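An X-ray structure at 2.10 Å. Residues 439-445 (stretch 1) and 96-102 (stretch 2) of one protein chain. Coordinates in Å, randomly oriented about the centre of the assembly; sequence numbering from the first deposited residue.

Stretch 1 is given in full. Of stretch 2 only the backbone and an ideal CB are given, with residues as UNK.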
# COMPACT_ATOMS: atom_id res chain seq x y z
N ILE B 439 -13.41 -12.92 8.43
CA ILE B 439 -13.35 -12.85 9.90
C ILE B 439 -13.36 -11.36 10.30
O ILE B 439 -14.02 -10.99 11.26
CB ILE B 439 -12.09 -13.56 10.43
CG1 ILE B 439 -12.24 -15.10 10.22
CG2 ILE B 439 -11.84 -13.18 11.97
CD1 ILE B 439 -10.99 -15.87 10.57
N LEU B 440 -12.62 -10.51 9.58
CA LEU B 440 -12.46 -9.11 9.99
C LEU B 440 -13.75 -8.36 9.73
O LEU B 440 -14.14 -7.46 10.48
CB LEU B 440 -11.35 -8.44 9.20
CG LEU B 440 -10.03 -8.75 9.86
CD1 LEU B 440 -8.91 -8.32 8.96
CD2 LEU B 440 -9.96 -7.90 11.10
N VAL B 441 -14.38 -8.64 8.61
CA VAL B 441 -15.59 -7.92 8.30
C VAL B 441 -16.72 -8.21 9.31
O VAL B 441 -17.37 -7.28 9.72
CB VAL B 441 -16.07 -8.09 6.81
CG1 VAL B 441 -16.98 -9.30 6.66
CG2 VAL B 441 -16.73 -6.86 6.40
N ASP B 442 -16.84 -9.44 9.82
CA ASP B 442 -17.76 -9.75 10.91
C ASP B 442 -17.36 -9.05 12.19
O ASP B 442 -18.22 -8.70 12.92
CB ASP B 442 -17.85 -11.27 11.20
CG ASP B 442 -18.49 -12.05 10.02
OD1 ASP B 442 -18.48 -13.31 10.04
OD2 ASP B 442 -19.06 -11.40 9.10
N ALA B 443 -16.07 -8.86 12.46
CA ALA B 443 -15.67 -8.20 13.72
C ALA B 443 -16.01 -6.68 13.77
O ALA B 443 -16.10 -6.10 14.87
CB ALA B 443 -14.18 -8.39 13.95
N MET B 444 -16.09 -6.05 12.59
CA MET B 444 -16.31 -4.62 12.47
C MET B 444 -17.55 -4.19 13.20
O MET B 444 -17.52 -3.13 13.79
CB MET B 444 -16.46 -4.15 11.00
CG MET B 444 -15.18 -4.34 10.12
SD MET B 444 -13.95 -3.11 10.49
CE MET B 444 -14.72 -1.66 9.66
N GLN B 445 -18.64 -4.96 13.12
CA GLN B 445 -19.90 -4.61 13.75
C GLN B 445 -19.70 -4.54 15.27
O GLN B 445 -20.18 -3.63 15.91
CB GLN B 445 -21.09 -5.56 13.39
CG GLN B 445 -22.52 -4.96 13.81
CD GLN B 445 -22.84 -3.56 13.13
OE1 GLN B 445 -23.31 -2.59 13.77
NE2 GLN B 445 -22.55 -3.46 11.86
N UNK B 96 -8.33 -0.08 10.98
CA UNK B 96 -7.49 -1.20 10.56
C UNK B 96 -8.31 -2.23 9.80
O UNK B 96 -7.93 -2.65 8.72
CB UNK B 96 -6.81 -1.85 11.77
N UNK B 97 -9.46 -2.61 10.33
CA UNK B 97 -10.35 -3.59 9.63
C UNK B 97 -10.72 -3.03 8.25
O UNK B 97 -10.64 -3.74 7.25
CB UNK B 97 -11.61 -3.87 10.44
N UNK B 98 -11.09 -1.75 8.17
CA UNK B 98 -11.47 -1.15 6.85
C UNK B 98 -10.29 -1.25 5.90
O UNK B 98 -10.48 -1.44 4.67
CB UNK B 98 -11.90 0.31 7.00
N UNK B 99 -9.07 -1.09 6.43
CA UNK B 99 -7.88 -1.12 5.53
C UNK B 99 -7.65 -2.56 4.98
O UNK B 99 -7.28 -2.76 3.80
CB UNK B 99 -6.64 -0.64 6.28
N UNK B 100 -7.70 -3.58 5.86
CA UNK B 100 -7.61 -4.95 5.44
C UNK B 100 -8.58 -5.26 4.31
O UNK B 100 -8.23 -5.91 3.32
CB UNK B 100 -7.87 -5.88 6.63
N UNK B 101 -9.84 -4.91 4.53
CA UNK B 101 -10.90 -5.33 3.58
C UNK B 101 -10.67 -4.64 2.23
O UNK B 101 -10.67 -5.28 1.21
CB UNK B 101 -12.29 -4.99 4.12
N UNK B 102 -10.42 -3.33 2.25
CA UNK B 102 -10.15 -2.59 1.04
C UNK B 102 -8.96 -3.23 0.33
O UNK B 102 -8.98 -3.47 -0.85
CB UNK B 102 -9.89 -1.11 1.35

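The two stretches are helical throughout, and their axes approach to 9.4 Å with N-to-C directions 149° apart, so the packing is closer to antiparallel than to crossed. Stretch 1 turns Leu-440, Val-441 and Met-444 to the contact, an apolar surface without a charge, and no hydrogen bond joins the two segments.

Position 96 has helical backbone angles and a CA-to-CB bond pointing sideways, with no atom of stretch 1 within 5.5 Å of the ideal CB. Stretch 1 therefore hardly restricts the choice, and most residues compatible with a helix would be accommodated. The residue is Ile-96, in the m, t rotamer; its end leads away from stretch 1, and it makes no contact there.

Position 97 is much more tightly constrained. Its CA-to-CB direction points toward stretch 1, and the ideal CB would lie 2.5 Å from SD of Met-444, a clash. The phi/psi of -59/-45 is ordinary for a helix and does not itself call for glycine, but with Met-444 placed as it is, any side chain would collide with the sulfur. Gly-97 is the residue found. Without a CB, SD of Met-444 can settle 3.7 Å from CA of Gly-97, and the helices come close here: CA of Leu-440 and CA of Gly-97 are 5.9 Å apart.

At position 98 the bond points away, yet the ideal CB remains 4.3 Å from CE of Met-444. A small residue would fit easily, and a longer side chain could also be carried away from stretch 1, so several types are possible. Ala-98 occupies the site; its CB lies 4.4 Å from CE of Met-444, a loose apolar contact, while its backbone N is nearer, 3.9 Å from the same CE.

Position 99 is out of reach of stretch 1, which leaves polar and apolar residues equally possible. It is Gln-99, which takes no part in the contact.

Position 100 points toward stretch 1, its ideal CB 3.5 Å from CD1 of Leu-440. An apolar or aromatic side chain would suit this methyl group, a flat ring especially if it laid a face against it. The residue is Tyr-100; with chi1 at -95°, between the usual wells, it presents a ring face to Leu-440. CD1 of Leu-440 sits 3.6 Å from the ring centroid, 30° off the normal, in a CH-pi contact; its approach to CD2 of Tyr-100 is tight at 3.1 Å. The hydroxyl is hydrogen-bonded elsewhere in the structure.

Position 101 also points toward stretch 1, but its ideal CB is 5.3 Å from CG2 of Val-441, leaving room for a longer apolar chain such as leucine, isoleucine or methionine. The residue is Ile-101, m, t, whose CD1 reaches 3.7 Å from CG2 of Val-441 and 4.3 Å from CG of Met-444, thus touching both side chains.

Position 102 is out of reach, so stretch 1 sets no preference. His-102 is found there, with NE2 hydrogen-bonded elsewhere in the structure.

Stretch 2 (96-102) IGAQYIH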
# COMPACT_ATOMS: atom_id res chain seq x y z
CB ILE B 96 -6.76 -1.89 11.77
CG1 ILE B 96 -5.76 -0.93 12.37
CG2 ILE B 96 -6.11 -3.31 11.38
CD1 ILE B 96 -5.34 -1.37 13.84
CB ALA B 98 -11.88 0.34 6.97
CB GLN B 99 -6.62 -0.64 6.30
CG GLN B 99 -5.31 -0.88 5.52
CD GLN B 99 -5.31 -0.12 4.15
OE1 GLN B 99 -5.90 0.93 4.04
NE2 GLN B 99 -4.64 -0.69 3.12
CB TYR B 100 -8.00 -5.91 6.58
CG TYR B 100 -6.81 -6.39 7.34
CD1 TYR B 100 -6.18 -5.57 8.30
CD2 TYR B 100 -6.38 -7.69 7.20
CE1 TYR B 100 -5.12 -6.05 9.11
CE2 TYR B 100 -5.33 -8.17 7.99
CZ TYR B 100 -4.73 -7.38 8.97
OH TYR B 100 -3.69 -7.95 9.77
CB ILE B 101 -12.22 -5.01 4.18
CG1 ILE B 101 -12.38 -6.01 5.37
CG2 ILE B 101 -13.37 -5.29 3.19
CD1 ILE B 101 -13.30 -5.40 6.40
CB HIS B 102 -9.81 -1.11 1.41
CG HIS B 102 -9.50 -0.26 0.23
ND1 HIS B 102 -8.23 -0.16 -0.31
CD2 HIS B 102 -10.31 0.50 -0.56
CE1 HIS B 102 -8.27 0.68 -1.34
NE2 HIS B 102 -9.53 1.05 -1.54
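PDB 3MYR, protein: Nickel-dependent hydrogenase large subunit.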